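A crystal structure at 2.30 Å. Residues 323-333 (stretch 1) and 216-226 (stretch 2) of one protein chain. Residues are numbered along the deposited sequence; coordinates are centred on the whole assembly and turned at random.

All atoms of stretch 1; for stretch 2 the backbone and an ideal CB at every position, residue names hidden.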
ATOM      1  N   PRO A 323      -3.067  15.545 -20.740  1.00 35.61           N
ATOM      2  CA  PRO A 323      -1.893  15.654 -19.865  1.00 35.33           C
ATOM      3  C   PRO A 323      -2.094  16.720 -18.791  1.00 33.28           C
ATOM      4  O   PRO A 323      -2.661  17.777 -19.056  1.00 36.97           O
ATOM      5  CB  PRO A 323      -0.765  16.025 -20.835  1.00 29.96           C
ATOM      6  CG  PRO A 323      -1.211  15.413 -22.136  1.00 31.44           C
ATOM      7  CD  PRO A 323      -2.689  15.757 -22.150  1.00 34.81           C
ATOM      8  N   TYR A 324      -1.632  16.439 -17.578  1.00 25.19           N
ATOM      9  CA  TYR A 324      -1.759  17.394 -16.489  1.00 24.72           C
ATOM     10  C   TYR A 324      -0.448  18.147 -16.347  1.00 29.59           C
ATOM     11  O   TYR A 324       0.591  17.546 -16.069  1.00 32.77           O
ATOM     12  CB  TYR A 324      -2.076  16.685 -15.173  1.00 21.85           C
ATOM     13  CG  TYR A 324      -2.195  17.629 -13.994  1.00 19.98           C
ATOM     14  CD1 TYR A 324      -3.195  18.604 -13.955  1.00 17.11           C
ATOM     15  CD2 TYR A 324      -1.306  17.550 -12.918  1.00 21.22           C
ATOM     16  CE1 TYR A 324      -3.311  19.472 -12.873  1.00 15.78           C
ATOM     17  CE2 TYR A 324      -1.408  18.412 -11.835  1.00 19.16           C
ATOM     18  CZ  TYR A 324      -2.414  19.371 -11.817  1.00 18.49           C
ATOM     19  OH  TYR A 324      -2.528  20.222 -10.739  1.00 21.82           O
ATOM     20  N   GLU A 325      -0.505  19.461 -16.540  1.00 31.09           N
ATOM     21  CA  GLU A 325       0.676  20.296 -16.434  1.00 28.97           C
ATOM     22  C   GLU A 325       1.120  20.380 -14.974  1.00 24.99           C
ATOM     23  O   GLU A 325       0.390  20.879 -14.120  1.00 23.42           O
ATOM     24  CB  GLU A 325       0.381  21.698 -16.977  1.00 43.88           C
ATOM     25  CG  GLU A 325       1.590  22.621 -16.974  1.00 58.92           C
ATOM     26  CD  GLU A 325       1.287  23.996 -17.544  1.00 63.73           C
ATOM     27  OE1 GLU A 325       0.422  24.703 -16.984  1.00 60.13           O
ATOM     28  OE2 GLU A 325       1.918  24.373 -18.553  1.00 68.41           O
ATOM     29  N   ASN A 326       2.316  19.873 -14.699  1.00 25.38           N
ATOM     30  CA  ASN A 326       2.867  19.886 -13.348  1.00 24.73           C
ATOM     31  C   ASN A 326       4.353  19.563 -13.451  1.00 23.10           C
ATOM     32  O   ASN A 326       4.787  18.917 -14.401  1.00 26.96           O
ATOM     33  CB  ASN A 326       2.173  18.839 -12.482  1.00 24.87           C
ATOM     34  CG  ASN A 326       2.683  17.437 -12.742  1.00 25.54           C
ATOM     35  OD1 ASN A 326       3.522  16.931 -12.007  1.00 29.20           O
ATOM     36  ND2 ASN A 326       2.185  16.810 -13.802  1.00 22.93           N
ATOM     37  N   PRO A 327       5.150  20.005 -12.472  1.00 27.47           N
ATOM     38  CA  PRO A 327       6.589  19.735 -12.521  1.00 32.94           C
ATOM     39  C   PRO A 327       7.061  18.446 -11.861  1.00 35.64           C
ATOM     40  O   PRO A 327       8.263  18.192 -11.809  1.00 38.06           O
ATOM     41  CB  PRO A 327       7.179  20.960 -11.836  1.00 41.85           C
ATOM     42  CG  PRO A 327       6.179  21.202 -10.739  1.00 39.63           C
ATOM     43  CD  PRO A 327       4.843  21.034 -11.460  1.00 38.63           C
ATOM     44  N   TYR A 328       6.136  17.621 -11.380  1.00 33.63           N
ATOM     45  CA  TYR A 328       6.543  16.402 -10.690  1.00 30.82           C
ATOM     46  C   TYR A 328       6.346  15.094 -11.445  1.00 32.80           C
ATOM     47  O   TYR A 328       7.210  14.214 -11.407  1.00 32.16           O
ATOM     48  CB  TYR A 328       5.833  16.313  -9.338  1.00 32.21           C
ATOM     49  CG  TYR A 328       5.772  17.636  -8.607  1.00 33.55           C
ATOM     50  CD1 TYR A 328       4.637  18.442  -8.683  1.00 35.20           C
ATOM     51  CD2 TYR A 328       6.869  18.106  -7.880  1.00 35.91           C
ATOM     52  CE1 TYR A 328       4.594  19.685  -8.053  1.00 37.08           C
ATOM     53  CE2 TYR A 328       6.835  19.351  -7.247  1.00 37.84           C
ATOM     54  CZ  TYR A 328       5.697  20.132  -7.340  1.00 40.42           C
ATOM     55  OH  TYR A 328       5.659  21.366  -6.730  1.00 44.18           O
ATOM     56  N   TYR A 329       5.214  14.956 -12.126  1.00 27.17           N
ATOM     57  CA  TYR A 329       4.936  13.726 -12.854  1.00 26.76           C
ATOM     58  C   TYR A 329       4.686  13.958 -14.335  1.00 28.81           C
ATOM     59  O   TYR A 329       3.614  14.408 -14.728  1.00 28.78           O
ATOM     60  CB  TYR A 329       3.727  13.028 -12.246  1.00 26.71           C
ATOM     61  CG  TYR A 329       3.804  12.895 -10.749  1.00 23.82           C
ATOM     62  CD1 TYR A 329       3.245  13.865  -9.917  1.00 22.08           C
ATOM     63  CD2 TYR A 329       4.428  11.791 -10.159  1.00 22.95           C
ATOM     64  CE1 TYR A 329       3.296  13.736  -8.525  1.00 20.97           C
ATOM     65  CE2 TYR A 329       4.487  11.655  -8.774  1.00 21.64           C
ATOM     66  CZ  TYR A 329       3.913  12.630  -7.964  1.00 21.44           C
ATOM     67  OH  TYR A 329       3.930  12.476  -6.603  1.00 21.34           O
ATOM     68  N   PRO A 330       5.676  13.631 -15.175  1.00 33.33           N
ATOM     69  CA  PRO A 330       5.590  13.797 -16.628  1.00 32.47           C
ATOM     70  C   PRO A 330       4.421  13.051 -17.269  1.00 33.52           C
ATOM     71  O   PRO A 330       3.781  13.562 -18.187  1.00 36.75           O
ATOM     72  CB  PRO A 330       6.939  13.268 -17.114  1.00 32.34           C
ATOM     73  CG  PRO A 330       7.857  13.562 -15.945  1.00 32.09           C
ATOM     74  CD  PRO A 330       7.007  13.133 -14.781  1.00 34.33           C
ATOM     75  N   GLY A 331       4.135  11.847 -16.780  1.00 32.31           N
ATOM     76  CA  GLY A 331       3.060  11.061 -17.361  1.00 30.92           C
ATOM     77  C   GLY A 331       1.691  11.153 -16.713  1.00 31.28           C
ATOM     78  O   GLY A 331       0.785  10.419 -17.092  1.00 32.73           O
ATOM     79  N   LEU A 332       1.521  12.047 -15.747  1.00 25.20           N
ATOM     80  CA  LEU A 332       0.232  12.177 -15.076  1.00 24.26           C
ATOM     81  C   LEU A 332      -0.853  12.754 -15.996  1.00 25.90           C
ATOM     82  O   LEU A 332      -0.621  13.735 -16.699  1.00 25.43           O
ATOM     83  CB  LEU A 332       0.389  13.047 -13.825  1.00 18.82           C
ATOM     84  CG  LEU A 332      -0.845  13.316 -12.960  1.00 20.48           C
ATOM     85  CD1 LEU A 332      -1.490  12.002 -12.531  1.00 20.67           C
ATOM     86  CD2 LEU A 332      -0.425  14.136 -11.738  1.00 15.85           C
ATOM     87  N   ARG A 333      -2.029  12.128 -15.995  1.00 23.63           N
ATOM     88  CA  ARG A 333      -3.148  12.590 -16.816  1.00 23.27           C
ATOM     89  C   ARG A 333      -4.322  13.003 -15.922  1.00 22.30           C
ATOM     90  O   ARG A 333      -4.584  12.386 -14.885  1.00 21.78           O
ATOM     91  CB  ARG A 333      -3.600  11.497 -17.798  1.00 26.31           C
ATOM     92  CG  ARG A 333      -2.696  11.296 -19.024  1.00 30.09           C
ATOM     93  CD  ARG A 333      -3.154  10.095 -19.878  1.00 31.89           C
ATOM     94  NE  ARG A 333      -4.375  10.324 -20.660  1.00 39.50           N
ATOM     95  CZ  ARG A 333      -5.470   9.553 -20.614  1.00 45.19           C
ATOM     96  NH1 ARG A 333      -5.532   8.489 -19.813  1.00 36.03           N
ATOM     97  NH2 ARG A 333      -6.508   9.823 -21.402  1.00 41.91           N
ATOM     98  N   UNK A 216      -8.352  26.587  -7.428  1.00 21.19           N
ATOM     99  CA  UNK A 216      -8.191  25.341  -6.689  1.00 20.59           C
ATOM    100  C   UNK A 216      -6.903  24.653  -7.132  1.00 19.97           C
ATOM    101  O   UNK A 216      -6.140  24.141  -6.310  1.00 19.05           O
ATOM    102  CB  UNK A 216      -9.397  24.422  -6.897  1.00 20.59           C
ATOM    103  N   UNK A 217      -6.666  24.650  -8.441  1.00 18.61           N
ATOM    104  CA  UNK A 217      -5.481  24.016  -9.000  1.00 20.47           C
ATOM    105  C   UNK A 217      -4.190  24.560  -8.386  1.00 24.61           C
ATOM    106  O   UNK A 217      -3.233  23.808  -8.209  1.00 27.42           O
ATOM    107  CB  UNK A 217      -5.456  24.208 -10.518  1.00 20.47           C
ATOM    108  N   UNK A 218      -4.164  25.853  -8.055  1.00 25.44           N
ATOM    109  CA  UNK A 218      -2.968  26.456  -7.457  1.00 26.40           C
ATOM    110  C   UNK A 218      -2.637  25.776  -6.141  1.00 24.68           C
ATOM    111  O   UNK A 218      -1.473  25.517  -5.842  1.00 26.29           O
ATOM    112  CB  UNK A 218      -3.166  27.958  -7.240  1.00 26.40           C
ATOM    113  N   UNK A 219      -3.668  25.497  -5.352  1.00 21.69           N
ATOM    114  CA  UNK A 219      -3.474  24.839  -4.073  1.00 23.49           C
ATOM    115  C   UNK A 219      -3.030  23.398  -4.304  1.00 24.21           C
ATOM    116  O   UNK A 219      -2.095  22.928  -3.657  1.00 23.62           O
ATOM    117  CB  UNK A 219      -4.754  24.887  -3.237  1.00 23.49           C
ATOM    118  N   UNK A 220      -3.684  22.710  -5.243  1.00 21.44           N
ATOM    119  CA  UNK A 220      -3.351  21.319  -5.554  1.00 22.30           C
ATOM    120  C   UNK A 220      -1.894  21.145  -6.006  1.00 22.81           C
ATOM    121  O   UNK A 220      -1.236  20.185  -5.617  1.00 20.12           O
ATOM    122  CB  UNK A 220      -4.291  20.795  -6.641  1.00 22.30           C
ATOM    123  N   UNK A 221      -1.391  22.064  -6.822  1.00 22.11           N
ATOM    124  CA  UNK A 221      -0.011  21.965  -7.280  1.00 22.13           C
ATOM    125  C   UNK A 221       0.970  21.966  -6.102  1.00 23.40           C
ATOM    126  O   UNK A 221       1.943  21.212  -6.105  1.00 26.82           O
ATOM    127  CB  UNK A 221       0.310  23.117  -8.234  1.00 22.13           C
ATOM    128  N   UNK A 222       0.699  22.793  -5.092  1.00 17.82           N
ATOM    129  CA  UNK A 222       1.557  22.866  -3.909  1.00 15.54           C
ATOM    130  C   UNK A 222       1.405  21.609  -3.049  1.00 19.27           C
ATOM    131  O   UNK A 222       2.369  21.138  -2.448  1.00 18.00           O
ATOM    132  CB  UNK A 222       1.226  24.113  -3.086  1.00 15.54           C
ATOM    133  N   UNK A 223       0.194  21.061  -2.984  1.00 19.84           N
ATOM    134  CA  UNK A 223      -0.014  19.842  -2.210  1.00 18.53           C
ATOM    135  C   UNK A 223       0.756  18.726  -2.900  1.00 19.25           C
ATOM    136  O   UNK A 223       1.301  17.836  -2.250  1.00 22.52           O
ATOM    137  CB  UNK A 223      -1.500  19.499  -2.083  1.00 18.53           C
ATOM    138  N   UNK A 224       0.784  18.783  -4.228  1.00 20.43           N
ATOM    139  CA  UNK A 224       1.459  17.764  -5.022  1.00 21.19           C
ATOM    140  C   UNK A 224       2.963  17.731  -4.780  1.00 24.34           C
ATOM    141  O   UNK A 224       3.597  16.699  -4.991  1.00 23.00           O
ATOM    142  CB  UNK A 224       1.184  17.998  -6.509  1.00 21.19           C
ATOM    143  N   UNK A 225       3.536  18.850  -4.342  1.00 19.30           N
ATOM    144  CA  UNK A 225       4.970  18.885  -4.063  1.00 20.95           C
ATOM    145  C   UNK A 225       5.234  17.971  -2.862  1.00 19.75           C
ATOM    146  O   UNK A 225       6.263  17.297  -2.790  1.00 21.23           O
ATOM    147  CB  UNK A 225       5.452  20.312  -3.794  1.00 20.95           C
ATOM    148  N   UNK A 226       4.287  17.950  -1.928  1.00 21.74           N
ATOM    149  CA  UNK A 226       4.389  17.113  -0.738  1.00 20.12           C
ATOM    150  C   UNK A 226       4.226  15.634  -1.129  1.00 24.46           C
ATOM    151  O   UNK A 226       4.958  14.766  -0.645  1.00 26.97           O
ATOM    152  CB  UNK A 226       3.338  17.519   0.297  1.00 20.12           C
TER

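Stretch 2 is helical throughout, with phi/psi near -65/-40, so its positions meet the loop of stretch 1 at intervals set by the helix. That loop offers three tyrosine rings, Y324, Y328 and Y329, around a fold held by N326, whose ND2 donates to Y324 O and Y329 O (both 2.9 Å) and whose OD1 accepts from Y328 N and Y329 N.

Position 216 has nothing of stretch 1 within 5.5 Å of its ideal CB, so the loop sets no preference; it is V216.

Position 217 points its CB toward the loop, with Y324 OH 5.0 Å from that ideal CB. A polar side chain of moderate length could bond the hydroxyl: Asn, Asp, Gln or perhaps His. The deposited residue is N217. Its ND2 donates to Y324 OH at 2.7 Å, approaching the ring at its edge, near its plane. The amide's other end is used as well: a water donates to N217 OD1 (3.0 Å) and to E325 O (2.7 Å), tying the helix to the loop backbone.

Positions 218 and 219 have no stretch 1 atom near their ideal CBs, and 218 points away. Many residues would suit; they are R218 and I219, and neither touches the loop.

Position 220 points sideways, its ideal CB 4.5 Å from Y324 OH. A branched or extended apolar chain could reach back to the ring, and a polar one might seek the hydroxyl. L220, with chi1 t, brings CD2 to 3.6 Å from Y324 OH.

Position 221 is also sideways, between two tyrosines: its ideal CB lies 4.8 Å from Y324 OH and 5.5 Å from Y328 CE1. Leu, Met or Ile would be reasonable. L221, with chi1 m and chi2 t, carries its end closer than its CB direction suggests, placing CD2 3.9 Å from Y324 CZ and 4.0 Å from N326 CB.

Positions 222 and 223 point away and find no loop atom near their CBs; small or polar residues would do, and A222 and Q223 occupy them.

Position 224 has its ideal CB 4.1 Å from Y328 CD1 and 5.2 Å from Y329 CE1, and beyond lie Y324 and L332. A long, flexible apolar chain fits best, though Leu is plausible. More of M224 is covered by the loop than of any other residue in stretch 2: CG sits 3.8 Å from Y328 CD1 and 3.7 Å from Y329 CE1, SD 4.0 Å from L332 CD2, and CE 3.8 Å from Y324 CE2. The sulfur lies at the edges of the Y324 and Y329 rings, 5.2 Å from each centroid.

Position 225 is the tight one. CA-to-CB points away overall, yet the ideal CB is only 3.1 Å from Y328 OH, so Ala or Gly is favoured. A225 puts CB 3.2 Å from Y328 OH, while its CA rests over the Y328 ring face, 4.0 Å from the centroid, in a CH-pi contact.

Position 226 points away and is unconstrained by the loop; it is T226.

Stretch 2, residues 216-226: VNRILLAQMAT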
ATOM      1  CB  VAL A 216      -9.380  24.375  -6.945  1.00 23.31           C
ATOM      2  CG1 VAL A 216      -9.055  22.983  -6.388  1.00 22.98           C
ATOM      3  CG2 VAL A 216     -10.652  24.919  -6.294  1.00 18.36           C
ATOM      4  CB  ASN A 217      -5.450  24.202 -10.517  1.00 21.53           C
ATOM      5  CG  ASN A 217      -4.449  23.287 -11.195  1.00 25.96           C
ATOM      6  OD1 ASN A 217      -3.595  23.737 -11.957  1.00 28.27           O
ATOM      7  ND2 ASN A 217      -4.555  21.995 -10.926  1.00 24.17           N
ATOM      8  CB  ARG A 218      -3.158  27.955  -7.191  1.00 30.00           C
ATOM      9  CG  ARG A 218      -3.268  28.813  -8.434  1.00 37.52           C
ATOM     10  CD  ARG A 218      -3.245  30.300  -8.078  1.00 44.53           C
ATOM     11  NE  ARG A 218      -1.961  30.715  -7.508  1.00 47.64           N
ATOM     12  CZ  ARG A 218      -1.650  31.971  -7.193  1.00 49.67           C
ATOM     13  NH1 ARG A 218      -2.531  32.947  -7.387  1.00 47.38           N
ATOM     14  NH2 ARG A 218      -0.456  32.256  -6.691  1.00 50.80           N
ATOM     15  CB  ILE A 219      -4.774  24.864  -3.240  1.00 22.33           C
ATOM     16  CG1 ILE A 219      -5.202  26.320  -3.005  1.00 20.15           C
ATOM     17  CG2 ILE A 219      -4.566  24.140  -1.914  1.00 19.50           C
ATOM     18  CD1 ILE A 219      -6.439  26.470  -2.125  1.00 13.59           C
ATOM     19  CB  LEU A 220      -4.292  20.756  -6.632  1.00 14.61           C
ATOM     20  CG  LEU A 220      -3.894  19.365  -7.163  1.00 16.87           C
ATOM     21  CD1 LEU A 220      -3.900  18.348  -6.025  1.00 15.12           C
ATOM     22  CD2 LEU A 220      -4.843  18.937  -8.271  1.00 13.81           C
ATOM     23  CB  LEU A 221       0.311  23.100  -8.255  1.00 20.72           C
ATOM     24  CG  LEU A 221      -0.293  22.894  -9.657  1.00 17.70           C
ATOM     25  CD1 LEU A 221      -0.053  24.133 -10.532  1.00 20.58           C
ATOM     26  CD2 LEU A 221       0.343  21.668 -10.305  1.00 17.25           C
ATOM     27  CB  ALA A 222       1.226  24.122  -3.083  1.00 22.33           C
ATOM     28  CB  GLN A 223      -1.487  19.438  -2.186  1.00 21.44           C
ATOM     29  CG  GLN A 223      -2.425  20.372  -1.467  1.00 25.03           C
ATOM     30  CD  GLN A 223      -3.843  19.858  -1.546  1.00 19.51           C
ATOM     31  OE1 GLN A 223      -4.319  19.525  -2.627  1.00 21.88           O
ATOM     32  NE2 GLN A 223      -4.524  19.780  -0.408  1.00 16.97           N
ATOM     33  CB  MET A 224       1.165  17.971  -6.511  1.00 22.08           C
ATOM     34  CG  MET A 224       1.526  16.773  -7.380  1.00 24.65           C
ATOM     35  SD  MET A 224       0.661  16.805  -8.975  1.00 30.53           S
ATOM     36  CE  MET A 224      -1.036  16.842  -8.420  1.00 24.84           C
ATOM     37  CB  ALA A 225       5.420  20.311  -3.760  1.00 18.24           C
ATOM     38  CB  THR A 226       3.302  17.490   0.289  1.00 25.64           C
ATOM     39  OG1 THR A 226       3.371  18.895   0.557  1.00 21.13           O
ATOM     40  CG2 THR A 226       3.496  16.720   1.591  1.00 18.57           C
TER
HETATM   41  O   HOH W   1      -1.747  22.455 -13.866  1.00 45.52           O
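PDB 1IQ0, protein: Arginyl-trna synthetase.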